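Local coordinates for protein guanylate kinase (Stenotrophomonas maltophilia, PDB 7S5E) that phosphorylates GMP to GDP at the expense of ATP, a step thought to be essential for recycling GMP and, indirectly, cGMP, at residues 36-41 with 183-188; 40-45 with 194-199. All coordinates share one frame; numbering follows the deposited sequence.

Contact 1: 36-41 with 183-188. With ADP (adenosine-5'-diphosphate), chain J.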
loop_
_atom_site.group_PDB
_atom_site.type_symbol
_atom_site.label_atom_id
_atom_site.label_comp_id
_atom_site.label_asym_id
_atom_site.label_seq_id
_atom_site.Cartn_x
_atom_site.Cartn_y
_atom_site.Cartn_z
ATOM N N SER A 36 2.160 -3.996 19.213
ATOM C CA SER A 36 2.090 -2.794 20.044
ATOM C C SER A 36 3.339 -1.936 19.893
ATOM O O SER A 36 3.245 -0.710 19.764
ATOM C CB SER A 36 1.884 -3.163 21.512
ATOM O OG SER A 36 0.584 -3.677 21.729
ATOM N N SER A 37 4.518 -2.560 19.910
ATOM C CA SER A 37 5.755 -1.795 19.776
ATOM C C SER A 37 5.925 -1.225 18.369
ATOM O O SER A 37 6.355 -0.078 18.212
ATOM C CB SER A 37 6.948 -2.674 20.161
ATOM O OG SER A 37 6.818 -3.987 19.640
ATOM N N ILE A 38 5.554 -1.986 17.335
ATOM C CA ILE A 38 5.682 -1.482 15.970
ATOM C C ILE A 38 4.741 -0.301 15.752
ATOM O O ILE A 38 5.122 0.722 15.163
ATOM C CB ILE A 38 5.403 -2.603 14.954
ATOM C CG1 ILE A 38 6.433 -3.723 15.074
ATOM C CG2 ILE A 38 5.429 -2.041 13.545
ATOM C CD1 ILE A 38 6.018 -4.972 14.342
ATOM N N VAL A 39 3.503 -0.423 16.227
ATOM C CA VAL A 39 2.518 0.640 16.054
ATOM C C VAL A 39 2.959 1.904 16.785
ATOM O O VAL A 39 2.814 3.019 16.267
ATOM C CB VAL A 39 1.135 0.146 16.529
ATOM C CG1 VAL A 39 0.159 1.312 16.741
ATOM C CG2 VAL A 39 0.570 -0.901 15.550
ATOM N N ASN A 40 3.494 1.759 18.002
ATOM C CA ASN A 40 3.920 2.934 18.757
ATOM C C ASN A 40 5.051 3.667 18.050
ATOM O O ASN A 40 5.083 4.903 18.035
ATOM C CB ASN A 40 4.348 2.541 20.173
ATOM C CG ASN A 40 3.173 2.183 21.068
ATOM O OD1 ASN A 40 2.040 2.609 20.837
ATOM N ND2 ASN A 40 3.445 1.420 22.119
ATOM N N ALA A 41 5.996 2.923 17.460
ATOM C CA ALA A 41 7.074 3.570 16.722
ATOM C C ALA A 41 6.546 4.214 15.455
ATOM O O ALA A 41 6.971 5.315 15.086
ATOM C CB ALA A 41 8.171 2.565 16.381
ATOM N N ILE A 183 2.628 -8.200 7.451
ATOM C CA ILE A 183 3.999 -7.870 7.811
ATOM C C ILE A 183 4.564 -9.020 8.628
ATOM O O ILE A 183 3.931 -9.478 9.586
ATOM C CB ILE A 183 4.084 -6.539 8.580
ATOM C CG1 ILE A 183 3.621 -5.384 7.690
ATOM C CG2 ILE A 183 5.482 -6.304 9.127
ATOM C CD1 ILE A 183 3.659 -4.029 8.377
ATOM N N VAL A 184 5.720 -9.526 8.216
ATOM C CA VAL A 184 6.458 -10.494 9.012
ATOM C C VAL A 184 7.482 -9.706 9.809
ATOM O O VAL A 184 8.387 -9.094 9.233
ATOM C CB VAL A 184 7.113 -11.576 8.141
ATOM C CG1 VAL A 184 7.865 -12.577 9.012
ATOM C CG2 VAL A 184 6.050 -12.281 7.312
ATOM N N ASN A 185 7.335 -9.712 11.135
ATOM C CA ASN A 185 8.164 -8.888 12.014
ATOM C C ASN A 185 9.424 -9.656 12.396
ATOM O O ASN A 185 9.552 -10.223 13.481
ATOM C CB ASN A 185 7.384 -8.450 13.245
ATOM C CG ASN A 185 8.250 -7.693 14.235
ATOM O OD1 ASN A 185 9.278 -7.123 13.867
ATOM N ND2 ASN A 185 7.853 -7.706 15.501
ATOM N N GLU A 186 10.385 -9.663 11.483
ATOM C CA GLU A 186 11.666 -10.261 11.822
ATOM C C GLU A 186 12.599 -9.212 12.419
ATOM O O GLU A 186 13.018 -9.330 13.575
ATOM C CB GLU A 186 12.289 -10.919 10.588
ATOM C CG GLU A 186 13.451 -11.833 10.914
ATOM C CD GLU A 186 13.912 -12.634 9.715
ATOM O OE1 GLU A 186 13.268 -12.532 8.648
ATOM O OE2 GLU A 186 14.917 -13.366 9.843
ATOM N N VAL A 187 12.888 -8.161 11.660
ATOM C CA VAL A 187 13.692 -7.039 12.125
ATOM C C VAL A 187 12.738 -5.901 12.459
ATOM O O VAL A 187 12.003 -5.426 11.584
ATOM C CB VAL A 187 14.716 -6.617 11.059
ATOM C CG1 VAL A 187 15.514 -5.404 11.518
ATOM C CG2 VAL A 187 15.640 -7.774 10.729
ATOM N N PHE A 188 12.762 -5.459 13.724
ATOM C CA PHE A 188 11.780 -4.494 14.219
ATOM C C PHE A 188 11.774 -3.218 13.384
ATOM O O PHE A 188 10.715 -2.750 12.952
ATOM C CB PHE A 188 12.068 -4.172 15.690
ATOM C CG PHE A 188 11.216 -3.057 16.257
ATOM C CD1 PHE A 188 9.895 -3.283 16.615
ATOM C CD2 PHE A 188 11.741 -1.791 16.442
ATOM C CE1 PHE A 188 9.114 -2.265 17.137
ATOM C CE2 PHE A 188 10.964 -0.770 16.970
ATOM C CZ PHE A 188 9.651 -1.006 17.319
HETATM P PB ADP J . 2.378 -7.647 21.150
HETATM O O1B ADP J . 2.155 -8.318 19.773
HETATM O O2B ADP J . 1.752 -6.246 21.247
HETATM O O3B ADP J . 1.878 -8.490 22.348
HETATM P PA ADP J . 4.738 -6.163 21.929
HETATM O O1A ADP J . 4.925 -5.155 20.854
HETATM O O2A ADP J . 3.995 -5.583 23.134
HETATM O O3A ADP J . 3.933 -7.433 21.405
HETATM O "O5'" ADP J . 6.048 -6.873 22.402
HETATM C "C5'" ADP J . 6.335 -8.243 22.063
HETATM C "C4'" ADP J . 7.705 -8.538 22.610
HETATM O "O4'" ADP J . 8.595 -8.890 21.526
HETATM C "C3'" ADP J . 8.356 -7.345 23.297
HETATM O "O3'" ADP J . 9.232 -7.807 24.319
HETATM C "C2'" ADP J . 9.072 -6.657 22.133
HETATM O "O2'" ADP J . 10.134 -5.814 22.561
HETATM C "C1'" ADP J . 9.571 -7.875 21.350
HETATM N N9 ADP J . 9.755 -7.657 19.917
HETATM C C8 ADP J . 8.926 -6.972 19.068
HETATM N N7 ADP J . 9.305 -7.002 17.814
HETATM C C5 ADP J . 10.469 -7.756 17.837
HETATM C C6 ADP J . 11.354 -8.174 16.825
HETATM N N6 ADP J . 11.198 -7.879 15.529
HETATM N N1 ADP J . 12.420 -8.919 17.189
HETATM C C2 ADP J . 12.582 -9.220 18.481
HETATM N N3 ADP J . 11.814 -8.888 19.522
HETATM C C4 ADP J . 10.764 -8.158 19.132
#
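Ile38 and Phe188 bring the helix that follows the P-loop against the turn after strand 181-184 and the first residue of helix 188-203, and ADP lies across both. From Phe188, CB sits near the adenine amino group, 3.8 Å from ADP N6. With CG anti to the backbone N (chi1 173°) and beside the carbonyl carbon, the ring extends to helix 35-45. CD1 lies beside Ile38 CG1, the two side chains passing in opposite directions; CE1 comes 3.7 Å from Ser37 CB and also nears Ile38 N, and CZ ends 3.5 Å from Ser37 O, with the methyl of Ala41 a little farther off. The helix backbone at Ser37 and Ile38 meets the ring at its edge, near the ring plane. Ile38 CD1 packs 3.5 Å from Asn185 ND2.

The amide of Asn185 reads the adenine with both ends: ADP N6 donates to OD1 at 2.6 Å, and ND2 donates to ADP N7 at 2.8 Å, fairly straight (158°). ND2 also reaches the carbonyl of Ala33, which helps fix which way round the amide lies. Glu186 O accepts a second bond from ADP N6, at 3.0 Å. On the helix side, Ser36 grips ADP O2B and Ser37 grips O1A, each through its backbone N and its hydroxyl; that of Ser37 also bonds to Gly34 O. The two segments divide the nucleotide: phosphates at the helix N-terminus, where its dipole probably adds to the attraction, and base at the loop, whose paired acceptors for the amino group would be expected to suit adenine; guanine has a carbonyl there.

Contact 2: 40-45 with 194-199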
loop_
_atom_site.group_PDB
_atom_site.type_symbol
_atom_site.label_atom_id
_atom_site.label_comp_id
_atom_site.label_asym_id
_atom_site.label_seq_id
_atom_site.Cartn_x
_atom_site.Cartn_y
_atom_site.Cartn_z
ATOM N N ASN A 40 3.494 1.759 18.002
ATOM C CA ASN A 40 3.920 2.934 18.757
ATOM C C ASN A 40 5.051 3.667 18.050
ATOM O O ASN A 40 5.083 4.903 18.035
ATOM C CB ASN A 40 4.348 2.541 20.173
ATOM C CG ASN A 40 3.173 2.183 21.068
ATOM O OD1 ASN A 40 2.040 2.609 20.837
ATOM N ND2 ASN A 40 3.445 1.420 22.119
ATOM N N ALA A 41 5.996 2.923 17.460
ATOM C CA ALA A 41 7.074 3.570 16.722
ATOM C C ALA A 41 6.546 4.214 15.455
ATOM O O ALA A 41 6.971 5.315 15.086
ATOM C CB ALA A 41 8.171 2.565 16.381
ATOM N N THR A 42 5.581 3.560 14.804
ATOM C CA THR A 42 5.026 4.087 13.563
ATOM C C THR A 42 4.244 5.372 13.812
ATOM O O THR A 42 4.471 6.387 13.140
ATOM C CB THR A 42 4.135 3.024 12.899
ATOM O OG1 THR A 42 4.914 1.861 12.590
ATOM C CG2 THR A 42 3.514 3.554 11.620
ATOM N N LEU A 43 3.338 5.361 14.796
ATOM C CA LEU A 43 2.580 6.571 15.095
ATOM C C LEU A 43 3.496 7.695 15.555
ATOM O O LEU A 43 3.188 8.873 15.342
ATOM C CB LEU A 43 1.490 6.281 16.117
ATOM C CG LEU A 43 0.515 5.234 15.569
ATOM C CD1 LEU A 43 -0.524 4.852 16.622
ATOM C CD2 LEU A 43 -0.130 5.685 14.252
ATOM N N ALA A 44 4.603 7.352 16.219
ATOM C CA ALA A 44 5.579 8.366 16.589
ATOM C C ALA A 44 6.132 9.050 15.350
ATOM O O ALA A 44 6.378 10.262 15.358
ATOM C CB ALA A 44 6.707 7.734 17.402
ATOM N N ARG A 45 6.303 8.288 14.262
ATOM C CA ARG A 45 6.789 8.837 13.003
ATOM C C ARG A 45 5.676 9.410 12.140
ATOM O O ARG A 45 5.940 10.312 11.341
ATOM C CB ARG A 45 7.546 7.765 12.221
ATOM C CG ARG A 45 9.014 7.762 12.554
ATOM C CD ARG A 45 9.639 6.424 12.253
ATOM N NE ARG A 45 9.732 6.218 10.815
ATOM C CZ ARG A 45 10.286 5.160 10.240
ATOM N NH1 ARG A 45 10.797 4.173 10.958
ATOM N NH2 ARG A 45 10.344 5.100 8.912
ATOM N N GLU A 194 7.978 -0.662 7.086
ATOM C CA GLU A 194 6.975 -1.245 6.207
ATOM C C GLU A 194 5.574 -0.776 6.576
ATOM O O GLU A 194 4.740 -0.545 5.693
ATOM C CB GLU A 194 7.084 -2.767 6.240
ATOM C CG GLU A 194 8.324 -3.286 5.518
ATOM C CD GLU A 194 8.475 -4.799 5.579
ATOM O OE1 GLU A 194 7.772 -5.446 6.376
ATOM O OE2 GLU A 194 9.312 -5.344 4.832
ATOM N N LEU A 195 5.283 -0.643 7.873
ATOM C CA LEU A 195 3.988 -0.099 8.274
ATOM C C LEU A 195 3.894 1.383 7.910
ATOM O O LEU A 195 2.838 1.864 7.480
ATOM C CB LEU A 195 3.749 -0.335 9.769
ATOM C CG LEU A 195 2.331 0.014 10.221
ATOM C CD1 LEU A 195 1.299 -0.809 9.470
ATOM C CD2 LEU A 195 2.159 -0.154 11.719
ATOM N N CYS A 196 4.988 2.121 8.063
ATOM C CA CYS A 196 4.999 3.500 7.588
ATOM C C CYS A 196 4.728 3.566 6.093
ATOM O O CYS A 196 4.044 4.483 5.618
ATOM C CB CYS A 196 6.343 4.162 7.882
ATOM S SG CYS A 196 6.652 4.514 9.586
ATOM N N ALA A 197 5.279 2.617 5.328
ATOM C CA ALA A 197 5.038 2.611 3.892
ATOM C C ALA A 197 3.558 2.418 3.585
ATOM O O ALA A 197 2.996 3.126 2.739
ATOM C CB ALA A 197 5.877 1.518 3.231
ATOM N N ILE A 198 2.893 1.515 4.314
ATOM C CA ILE A 198 1.476 1.259 4.069
ATOM C C ILE A 198 0.647 2.496 4.393
ATOM O O ILE A 198 -0.282 2.856 3.659
ATOM C CB ILE A 198 1.006 0.043 4.891
ATOM C CG1 ILE A 198 1.717 -1.230 4.443
ATOM C CG2 ILE A 198 -0.512 -0.136 4.790
ATOM C CD1 ILE A 198 1.428 -2.415 5.358
ATOM N N PHE A 199 0.956 3.158 5.504
ATOM C CA PHE A 199 0.221 4.365 5.862
ATOM C C PHE A 199 0.459 5.471 4.835
ATOM O O PHE A 199 -0.485 6.132 4.391
ATOM C CB PHE A 199 0.604 4.805 7.275
ATOM C CG PHE A 199 0.092 3.883 8.345
ATOM C CD1 PHE A 199 -0.795 2.864 8.031
ATOM C CD2 PHE A 199 0.520 4.009 9.651
ATOM C CE1 PHE A 199 -1.251 2.003 9.002
ATOM C CE2 PHE A 199 0.061 3.157 10.627
ATOM C CZ PHE A 199 -0.823 2.151 10.305
#
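Helices 35-45 and 188-203 pack side by side on one face of the parallel P-loop NTPase sheet, the axes of segments 40-45 and 194-199 passing 9.6 Å apart at a signed angle of -49°, with Thr42 and Cys196 the nearest CA pair. Thr42 carries the centre. Its CG2, set anti to the backbone N, points across at Phe199 and lies 3.6 Å from CD2 of that ring, the two side chains crossing at about a right angle. The same methyl is 3.9 Å from Cys196 SG. The other branch, OG1, bonds back to the carbonyl of Ile38 one turn earlier, so the hydroxyl is satisfied within its own helix and can lie 3.5 Å from the methyl CD2 of Leu195. Leu43 CD2 adds a looser touch on Phe199 CE2, at 4.4 Å. Beneath this layer Leu195 reaches Val137 of the sheet, while Phe199 meets Tyr25 edge-to-face. The outer margin is polar: Arg45, bent at chi3 (71°), swings its guanidinium back over helix 188-203, where NH2 forms a salt bridge with Asp193. Held there, it offers one face to Cys196, whose SG stands 3.5 Å above the guanidinium plane, displaced toward its rim.

How the contacts relate
Contacts 1 and 2 follow each other along helix 35-45, their centres 9 Å apart, and share Asn40 and Ala41. On the partner side strand 181-184, an edge of the five-stranded parallel sheet, leads through the adenine-binding loop into helix 188-203, so contact 1 lies at the nucleotide end and contact 2 about one turn further along helix 35-45 and, from Phe188, nearly two turns along helix 188-203. They touch: Ile183 packs on Leu195, and Ile38 CG2 approaches Leu195 CD2. Some 140 to 150 residues separate the partner segments in sequence, including strand 135-140, which lies next to 181-184 in the sheet. The kinase core joins its phosphate-binding and base-binding elements through one continuous interface running away from ADP.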